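Local coordinates for Tll0287 protein (Thermosynechococcus elongatus, PDB 5B82) that binds a covalently attached heme c with His/Cys axial ligation in a PAS-like domain and is probably a redox or sensor protein, at residues D62-V67 / P152-E157; A90-N95 / Y165-G170. All blocks are in the same frame, centred on the assembly; numbering follows the deposited sequence.

Interaction 1: D62-V67 / P152-E157. With HEC (heme c), chain B.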
loop_
_atom_site.group_PDB
_atom_site.type_symbol
_atom_site.label_atom_id
_atom_site.label_comp_id
_atom_site.label_asym_id
_atom_site.label_seq_id
_atom_site.Cartn_x
_atom_site.Cartn_y
_atom_site.Cartn_z
ATOM N N ASP A 62 -11.387 -17.269 8.558
ATOM C CA ASP A 62 -11.286 -15.810 8.581
ATOM C C ASP A 62 -10.305 -15.253 7.560
ATOM O O ASP A 62 -10.435 -14.103 7.146
ATOM C CB ASP A 62 -10.914 -15.316 9.977
ATOM C CG ASP A 62 -12.008 -15.566 10.992
ATOM O OD1 ASP A 62 -13.185 -15.684 10.585
ATOM O OD2 ASP A 62 -11.691 -15.646 12.197
ATOM N N THR A 63 -9.330 -16.054 7.143
ATOM C CA THR A 63 -8.353 -15.569 6.171
ATOM C C THR A 63 -8.935 -15.388 4.765
ATOM O O THR A 63 -8.328 -14.722 3.933
ATOM C CB THR A 63 -7.091 -16.452 6.103
ATOM O OG1 THR A 63 -7.444 -17.778 5.694
ATOM C CG2 THR A 63 -6.401 -16.500 7.452
ATOM N N PHE A 64 -10.108 -15.966 4.506
ATOM C CA PHE A 64 -10.794 -15.742 3.231
ATOM C C PHE A 64 -11.496 -14.389 3.195
ATOM O O PHE A 64 -12.158 -14.053 2.218
ATOM C CB PHE A 64 -11.807 -16.845 2.943
ATOM C CG PHE A 64 -11.187 -18.185 2.705
ATOM C CD1 PHE A 64 -10.587 -18.479 1.497
ATOM C CD2 PHE A 64 -11.210 -19.153 3.686
ATOM C CE1 PHE A 64 -10.018 -19.713 1.273
ATOM C CE2 PHE A 64 -10.640 -20.394 3.469
ATOM C CZ PHE A 64 -10.043 -20.671 2.258
ATOM N N LYS A 65 -11.364 -13.631 4.277
ATOM C CA LYS A 65 -11.911 -12.281 4.368
ATOM C C LYS A 65 -11.157 -11.331 3.443
ATOM O O LYS A 65 -9.934 -11.408 3.328
ATOM C CB LYS A 65 -11.799 -11.794 5.814
ATOM C CG LYS A 65 -12.175 -10.348 6.078
ATOM C CD LYS A 65 -11.859 -9.977 7.533
ATOM C CE LYS A 65 -12.367 -8.582 7.891
ATOM N NZ LYS A 65 -12.027 -8.195 9.297
ATOM N N ALA A 66 -11.889 -10.439 2.782
ATOM C CA ALA A 66 -11.271 -9.424 1.942
ATOM C C ALA A 66 -10.642 -8.363 2.830
ATOM O O ALA A 66 -11.298 -7.785 3.698
ATOM C CB ALA A 66 -12.292 -8.799 1.010
ATOM N N VAL A 67 -9.359 -8.122 2.633
ATOM C CA VAL A 67 -8.674 -7.132 3.435
ATOM C C VAL A 67 -8.043 -6.075 2.531
ATOM O O VAL A 67 -8.367 -4.891 2.632
ATOM C CB VAL A 67 -7.633 -7.793 4.362
ATOM C CG1 VAL A 67 -6.681 -6.754 4.942
ATOM C CG2 VAL A 67 -8.337 -8.596 5.477
ATOM N N PRO A 152 -2.928 -18.340 2.884
ATOM C CA PRO A 152 -4.268 -18.880 2.614
ATOM C C PRO A 152 -4.388 -19.423 1.187
ATOM O O PRO A 152 -3.795 -18.856 0.267
ATOM C CB PRO A 152 -5.174 -17.666 2.805
ATOM C CG PRO A 152 -4.427 -16.800 3.757
ATOM C CD PRO A 152 -2.981 -16.972 3.424
ATOM N N ALA A 153 -5.155 -20.501 1.024
ATOM C CA ALA A 153 -5.200 -21.285 -0.215
ATOM C C ALA A 153 -5.304 -20.486 -1.521
ATOM O O ALA A 153 -4.483 -20.663 -2.426
ATOM C CB ALA A 153 -6.322 -22.328 -0.140
ATOM N N PHE A 154 -6.304 -19.613 -1.613
ATOM C CA PHE A 154 -6.589 -18.909 -2.866
ATOM C C PHE A 154 -5.474 -17.972 -3.323
ATOM O O PHE A 154 -5.390 -17.648 -4.508
ATOM C CB PHE A 154 -7.908 -18.130 -2.781
ATOM C CG PHE A 154 -9.136 -19.000 -2.821
ATOM C CD1 PHE A 154 -10.386 -18.461 -2.563
ATOM C CD2 PHE A 154 -9.042 -20.354 -3.108
ATOM C CE1 PHE A 154 -11.523 -19.255 -2.592
ATOM C CE2 PHE A 154 -10.172 -21.153 -3.139
ATOM C CZ PHE A 154 -11.414 -20.602 -2.881
ATOM N N ILE A 155 -4.628 -17.538 -2.390
ATOM C CA ILE A 155 -3.568 -16.575 -2.697
ATOM C C ILE A 155 -2.655 -17.031 -3.838
ATOM O O ILE A 155 -2.455 -16.300 -4.811
ATOM C CB ILE A 155 -2.694 -16.265 -1.460
ATOM C CG1 ILE A 155 -3.532 -15.647 -0.342
ATOM C CG2 ILE A 155 -1.550 -15.328 -1.833
ATOM C CD1 ILE A 155 -3.945 -14.222 -0.607
ATOM N N GLN A 156 -2.119 -18.241 -3.721
ATOM C CA GLN A 156 -1.105 -18.720 -4.657
ATOM C C GLN A 156 -1.587 -18.808 -6.108
ATOM O O GLN A 156 -0.868 -18.415 -7.027
ATOM C CB GLN A 156 -0.533 -20.066 -4.200
ATOM C CG GLN A 156 0.674 -20.521 -5.009
ATOM C CD GLN A 156 1.525 -21.544 -4.277
ATOM O OE1 GLN A 156 1.618 -21.526 -3.049
ATOM N NE2 GLN A 156 2.153 -22.444 -5.032
ATOM N N GLU A 157 -2.801 -19.311 -6.313
ATOM C CA GLU A 157 -3.320 -19.487 -7.666
ATOM C C GLU A 157 -3.912 -18.203 -8.240
ATOM O O GLU A 157 -4.043 -18.061 -9.458
ATOM C CB GLU A 157 -4.340 -20.625 -7.710
ATOM C CG GLU A 157 -5.226 -20.707 -6.481
ATOM C CD GLU A 157 -5.994 -22.012 -6.413
ATOM O OE1 GLU A 157 -6.092 -22.699 -7.456
ATOM O OE2 GLU A 157 -6.492 -22.353 -5.315
HETATM FE FE HEC B . -2.290 -7.310 2.222
HETATM C CHA HEC B . -1.880 -6.658 -1.085
HETATM C CHB HEC B . -0.249 -4.570 2.958
HETATM C CHC HEC B . -2.841 -7.732 5.539
HETATM C CHD HEC B . -3.958 -10.233 1.532
HETATM N NA HEC B . -1.204 -5.915 1.142
HETATM C C1A HEC B . -1.298 -5.761 -0.226
HETATM C C2A HEC B . -0.664 -4.510 -0.595
HETATM C C3A HEC B . -0.221 -3.943 0.534
HETATM C C4A HEC B . -0.543 -4.810 1.638
HETATM C CMA HEC B . 0.523 -2.606 0.679
HETATM C CAA HEC B . -0.545 -3.930 -2.028
HETATM C CBA HEC B . 0.836 -4.173 -2.637
HETATM C CGA HEC B . 0.922 -5.569 -3.192
HETATM O O1A HEC B . 1.746 -6.369 -2.685
HETATM O O2A HEC B . 0.145 -5.904 -4.123
HETATM N NB HEC B . -1.640 -6.339 3.908
HETATM C C1B HEC B . -0.858 -5.208 4.007
HETATM C C2B HEC B . -0.789 -4.810 5.398
HETATM C C3B HEC B . -1.498 -5.689 6.109
HETATM C C4B HEC B . -2.055 -6.660 5.190
HETATM C CMB HEC B . 0.017 -3.607 5.951
HETATM C CAB HEC B . -1.713 -5.676 7.641
HETATM C CBB HEC B . -2.543 -4.438 8.070
HETATM N NC HEC B . -3.196 -8.741 3.326
HETATM C C1C HEC B . -3.361 -8.688 4.692
HETATM C C2C HEC B . -4.298 -9.727 5.066
HETATM C C3C HEC B . -4.503 -10.504 3.989
HETATM C C4C HEC B . -3.882 -9.843 2.855
HETATM C CMC HEC B . -4.577 -10.111 6.539
HETATM C CAC HEC B . -5.333 -11.814 3.910
HETATM C CBC HEC B . -6.811 -11.683 4.347
HETATM N ND HEC B . -2.779 -8.329 0.516
HETATM C C1D HEC B . -3.599 -9.451 0.458
HETATM C C2D HEC B . -4.008 -9.664 -0.917
HETATM C C3D HEC B . -3.344 -8.548 -1.714
HETATM C C4D HEC B . -2.607 -7.774 -0.753
HETATM C CMD HEC B . -4.917 -10.780 -1.472
HETATM C CAD HEC B . -3.449 -8.269 -3.228
HETATM C CBD HEC B . -4.660 -7.356 -3.373
HETATM C CGD HEC B . -4.792 -6.826 -4.784
HETATM O O1D HEC B . -5.005 -7.630 -5.720
HETATM O O2D HEC B . -4.690 -5.592 -4.960
#
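Thr-63 and Phe-64 meet Pro-152 and Phe-154 at one rim of the heme c pocket, where a short 3-10 turn packs against the start of helix 153-158. CB of Thr-63 lies against the pyrrolidine ring, 3.6 Å from CG of Pro-152. Its hydroxyl is turned between the backbone N and carbonyl carbon (chi1 61°) and bonds to Thr-60 O, so the contact with the proline is one of van der Waals packing. Nearer the surface the two phenylalanines form a T-shaped pair: the edge of the Phe-64 ring points at one face of Phe-154, with centroids 5.4 Å apart and planes at 68°. The touch falls near the rim of that face, Phe-64 CE1 lying 4.1 Å from Phe-154 CD1.

The inner side of both segments turns to the heme. Around CBC, the methyl that ends the thioether-bearing arm of ring C, stand Lys-65 O at 3.3 Å from CBC, Thr-63 O at 3.4 Å and Val-67 CG2 at 3.6 Å. With CG1 of Val-67 anti to the backbone N (chi1 166°), that methyl sits over the face of pyrrole ring C, 3.8 Å from C2C. Were Val-67 an alanine, ring C and CBC would probably lose both methyl contacts, leaving a gap next to the axial ligand Cys-68. From the other segment, Ile-155 CD1 reaches the heme methyl CMD at 3.7 Å.

The turn belongs to the loop joining helices 28-49 and 69-82. Lys-65 NZ ties it to the first of these through Leu-48 O, and Val-67 rests on Arg-45 and Ala-49 of the same helix, while Pro-152 leads into helix 153-158 beside Cys-144, a covalent heme attachment point on helix 142-145.

Interaction 2: A90-N95 / Y165-G170. With HEC (heme c), chain B.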
loop_
_atom_site.group_PDB
_atom_site.type_symbol
_atom_site.label_atom_id
_atom_site.label_comp_id
_atom_site.label_asym_id
_atom_site.label_seq_id
_atom_site.Cartn_x
_atom_site.Cartn_y
_atom_site.Cartn_z
ATOM N N ALA A 90 5.083 -1.676 -3.885
ATOM C CA ALA A 90 5.926 -2.456 -2.992
ATOM C C ALA A 90 6.988 -3.219 -3.765
ATOM O O ALA A 90 6.737 -3.712 -4.865
ATOM C CB ALA A 90 5.086 -3.419 -2.152
ATOM N N LEU A 91 8.181 -3.291 -3.185
ATOM C CA LEU A 91 9.262 -4.109 -3.721
ATOM C C LEU A 91 8.822 -5.571 -3.797
ATOM O O LEU A 91 9.033 -6.244 -4.808
ATOM C CB LEU A 91 10.488 -3.987 -2.821
ATOM C CG LEU A 91 11.610 -4.999 -3.044
ATOM C CD1 LEU A 91 12.518 -4.568 -4.186
ATOM C CD2 LEU A 91 12.402 -5.210 -1.755
ATOM N N LYS A 92 8.219 -6.051 -2.712
ATOM C CA LYS A 92 7.671 -7.400 -2.643
ATOM C C LYS A 92 6.159 -7.298 -2.754
ATOM O O LYS A 92 5.465 -7.115 -1.751
ATOM C CB LYS A 92 8.061 -8.069 -1.315
ATOM C CG LYS A 92 9.561 -8.090 -1.066
ATOM C CD LYS A 92 9.899 -8.420 0.386
ATOM C CE LYS A 92 9.549 -9.856 0.740
ATOM N NZ LYS A 92 9.979 -10.179 2.135
ATOM N N TYR A 93 5.657 -7.402 -3.981
ATOM C CA TYR A 93 4.247 -7.174 -4.265
ATOM C C TYR A 93 3.492 -8.467 -4.535
ATOM O O TYR A 93 4.067 -9.465 -4.962
ATOM C CB TYR A 93 4.093 -6.241 -5.470
ATOM C CG TYR A 93 4.917 -6.690 -6.650
ATOM C CD1 TYR A 93 4.405 -7.581 -7.584
ATOM C CD2 TYR A 93 6.221 -6.249 -6.812
ATOM C CE1 TYR A 93 5.166 -8.004 -8.653
ATOM C CE2 TYR A 93 6.985 -6.665 -7.876
ATOM C CZ TYR A 93 6.456 -7.538 -8.792
ATOM O OH TYR A 93 7.227 -7.952 -9.848
ATOM N N ARG A 94 2.190 -8.428 -4.292
ATOM C CA ARG A 94 1.313 -9.552 -4.555
ATOM C C ARG A 94 0.636 -9.335 -5.899
ATOM O O ARG A 94 0.630 -10.219 -6.752
ATOM C CB ARG A 94 0.276 -9.654 -3.441
ATOM C CG ARG A 94 -0.759 -10.739 -3.615
ATOM C CD ARG A 94 -1.182 -11.227 -2.244
ATOM N NE ARG A 94 -0.092 -11.958 -1.606
ATOM C CZ ARG A 94 -0.079 -12.344 -0.333
ATOM N NH1 ARG A 94 -1.092 -12.053 0.469
ATOM N NH2 ARG A 94 0.959 -13.014 0.139
ATOM N N ASN A 95 0.066 -8.150 -6.073
ATOM C CA ASN A 95 -0.550 -7.765 -7.329
ATOM C C ASN A 95 0.506 -7.107 -8.224
ATOM O O ASN A 95 1.133 -6.119 -7.828
ATOM C CB ASN A 95 -1.715 -6.815 -7.044
ATOM C CG ASN A 95 -2.486 -6.420 -8.290
ATOM O OD1 ASN A 95 -1.923 -6.272 -9.376
ATOM N ND2 ASN A 95 -3.791 -6.234 -8.129
ATOM N N TYR A 165 5.444 -11.968 0.996
ATOM C CA TYR A 165 5.493 -12.826 2.179
ATOM C C TYR A 165 6.842 -12.713 2.860
ATOM O O TYR A 165 7.752 -12.055 2.351
ATOM C CB TYR A 165 5.220 -14.290 1.812
ATOM C CG TYR A 165 6.107 -14.830 0.702
ATOM C CD1 TYR A 165 5.644 -14.910 -0.606
ATOM C CD2 TYR A 165 7.404 -15.262 0.963
ATOM C CE1 TYR A 165 6.446 -15.394 -1.622
ATOM C CE2 TYR A 165 8.212 -15.749 -0.047
ATOM C CZ TYR A 165 7.728 -15.813 -1.339
ATOM O OH TYR A 165 8.526 -16.299 -2.351
ATOM N N GLY A 166 6.965 -13.362 4.011
ATOM C CA GLY A 166 8.216 -13.386 4.748
ATOM C C GLY A 166 8.487 -12.120 5.537
ATOM O O GLY A 166 9.618 -11.870 5.942
ATOM N N PHE A 167 7.453 -11.316 5.757
ATOM C CA PHE A 167 7.598 -10.105 6.563
ATOM C C PHE A 167 7.611 -10.399 8.062
ATOM O O PHE A 167 7.113 -11.432 8.507
ATOM C CB PHE A 167 6.467 -9.128 6.268
ATOM C CG PHE A 167 6.498 -8.563 4.882
ATOM C CD1 PHE A 167 7.307 -7.482 4.578
ATOM C CD2 PHE A 167 5.699 -9.093 3.891
ATOM C CE1 PHE A 167 7.328 -6.959 3.304
ATOM C CE2 PHE A 167 5.717 -8.568 2.617
ATOM C CZ PHE A 167 6.530 -7.501 2.327
ATOM N N ARG A 168 8.177 -9.474 8.832
ATOM C CA ARG A 168 8.078 -9.505 10.287
ATOM C C ARG A 168 7.441 -8.207 10.754
ATOM O O ARG A 168 7.427 -7.225 10.015
ATOM C CB ARG A 168 9.454 -9.657 10.928
ATOM C CG ARG A 168 10.133 -10.983 10.654
ATOM C CD ARG A 168 10.949 -11.457 11.861
ATOM N NE ARG A 168 11.574 -10.359 12.599
ATOM C CZ ARG A 168 12.632 -9.669 12.178
ATOM N NH1 ARG A 168 13.187 -9.943 11.003
ATOM N NH2 ARG A 168 13.130 -8.691 12.925
ATOM N N VAL A 169 6.907 -8.205 11.971
ATOM C CA VAL A 169 6.301 -7.006 12.536
ATOM C C VAL A 169 7.324 -5.881 12.582
ATOM O O VAL A 169 8.395 -6.032 13.172
ATOM C CB VAL A 169 5.781 -7.251 13.963
ATOM C CG1 VAL A 169 5.270 -5.957 14.573
ATOM C CG2 VAL A 169 4.687 -8.292 13.946
ATOM N N GLY A 170 6.994 -4.764 11.941
ATOM C CA GLY A 170 7.871 -3.607 11.905
ATOM C C GLY A 170 8.569 -3.410 10.576
ATOM O O GLY A 170 9.170 -2.364 10.340
HETATM FE FE HEC B . -2.290 -7.310 2.222
HETATM C CHA HEC B . -1.880 -6.658 -1.085
HETATM C CHB HEC B . -0.249 -4.570 2.958
HETATM C CHC HEC B . -2.841 -7.732 5.539
HETATM C CHD HEC B . -3.958 -10.233 1.532
HETATM N NA HEC B . -1.204 -5.915 1.142
HETATM C C1A HEC B . -1.298 -5.761 -0.226
HETATM C C2A HEC B . -0.664 -4.510 -0.595
HETATM C C3A HEC B . -0.221 -3.943 0.534
HETATM C C4A HEC B . -0.543 -4.810 1.638
HETATM C CMA HEC B . 0.523 -2.606 0.679
HETATM C CAA HEC B . -0.545 -3.930 -2.028
HETATM C CBA HEC B . 0.836 -4.173 -2.637
HETATM C CGA HEC B . 0.922 -5.569 -3.192
HETATM O O1A HEC B . 1.746 -6.369 -2.685
HETATM O O2A HEC B . 0.145 -5.904 -4.123
HETATM N NB HEC B . -1.640 -6.339 3.908
HETATM C C1B HEC B . -0.858 -5.208 4.007
HETATM C C2B HEC B . -0.789 -4.810 5.398
HETATM C C3B HEC B . -1.498 -5.689 6.109
HETATM C C4B HEC B . -2.055 -6.660 5.190
HETATM C CMB HEC B . 0.017 -3.607 5.951
HETATM C CAB HEC B . -1.713 -5.676 7.641
HETATM C CBB HEC B . -2.543 -4.438 8.070
HETATM N NC HEC B . -3.196 -8.741 3.326
HETATM C C1C HEC B . -3.361 -8.688 4.692
HETATM C C2C HEC B . -4.298 -9.727 5.066
HETATM C C3C HEC B . -4.503 -10.504 3.989
HETATM C C4C HEC B . -3.882 -9.843 2.855
HETATM C CMC HEC B . -4.577 -10.111 6.539
HETATM C CAC HEC B . -5.333 -11.814 3.910
HETATM C CBC HEC B . -6.811 -11.683 4.347
HETATM N ND HEC B . -2.779 -8.329 0.516
HETATM C C1D HEC B . -3.599 -9.451 0.458
HETATM C C2D HEC B . -4.008 -9.664 -0.917
HETATM C C3D HEC B . -3.344 -8.548 -1.714
HETATM C C4D HEC B . -2.607 -7.774 -0.753
HETATM C CMD HEC B . -4.917 -10.780 -1.472
HETATM C CAD HEC B . -3.449 -8.269 -3.228
HETATM C CBD HEC B . -4.660 -7.356 -3.373
HETATM C CGD HEC B . -4.792 -6.826 -4.784
HETATM O O1D HEC B . -5.005 -7.630 -5.720
HETATM O O2D HEC B . -4.690 -5.592 -4.960
#
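Lys-92 carries the polar contact with the loop 165-170: its NZ donates a hydrogen bond to Tyr-165 O, 2.9 Å away, arriving in the carbonyl plane at a C=O...N angle of 159°. A bend at chi3 (68°) brings the ammonium group round over the Phe-167 ring at the same time. There it makes a cation-pi interaction, NZ standing 4.3 Å from the ring centroid and only 10° off the normal.

Apolar packing extends this grip along the lysine, whose CB lies 4.0 Å from Phe-167 CZ, with CD close to the same ring corner.

Hydrogen bonds to the heme propionates come from the other end of segment 90-95. Arg-94 N bonds to heme O1A at 2.6 Å. The next amide, Asn-95 N, donates to heme O2A at 3.0 Å, so successive amides hold both oxygens of one carboxylate. The side-chain ND2 of Asn-95 reaches the second propionate, 3.0 Å from O1D.

Over the heme face the Arg-94 chain runs across ring D, CD being 3.5 Å from C3D. Its guanidinium turns an edge to the porphyrin, with NH1 3.6 Å from CHD, and is fixed by a salt bridge to Asp-162 and a bond to Cys-144 O.

Segment 90-95 forms part of the propionate side of the heme c pocket in this PAS-like domain, and loop 165-170 backs it from outside, with Phe-167 against the axial ligand His-145 and Arg-173.

In the fold
Both interactions border the same heme c, their centres 15 Å apart, and they meet where Ile-155 CG2 of interaction 1 packs 3.6 Å from Arg-94 CZ of interaction 2. Two of their side chains lie over opposite faces of the porphyrin: Val-67 covers the face on which its chain neighbour Cys-68 binds the iron, whereas Arg-94 lies over the other, beside the axial ligand His-145. Interaction 1 borders the ring C thioether arm, near Cys-144, and segment 90-95 of interaction 2 the propionates, while His-98, Tyr-159 and Arg-173 also hydrogen-bond the heme. The four segments alternate along the chain, three of them lining the pocket and 165-170 standing behind Lys-92.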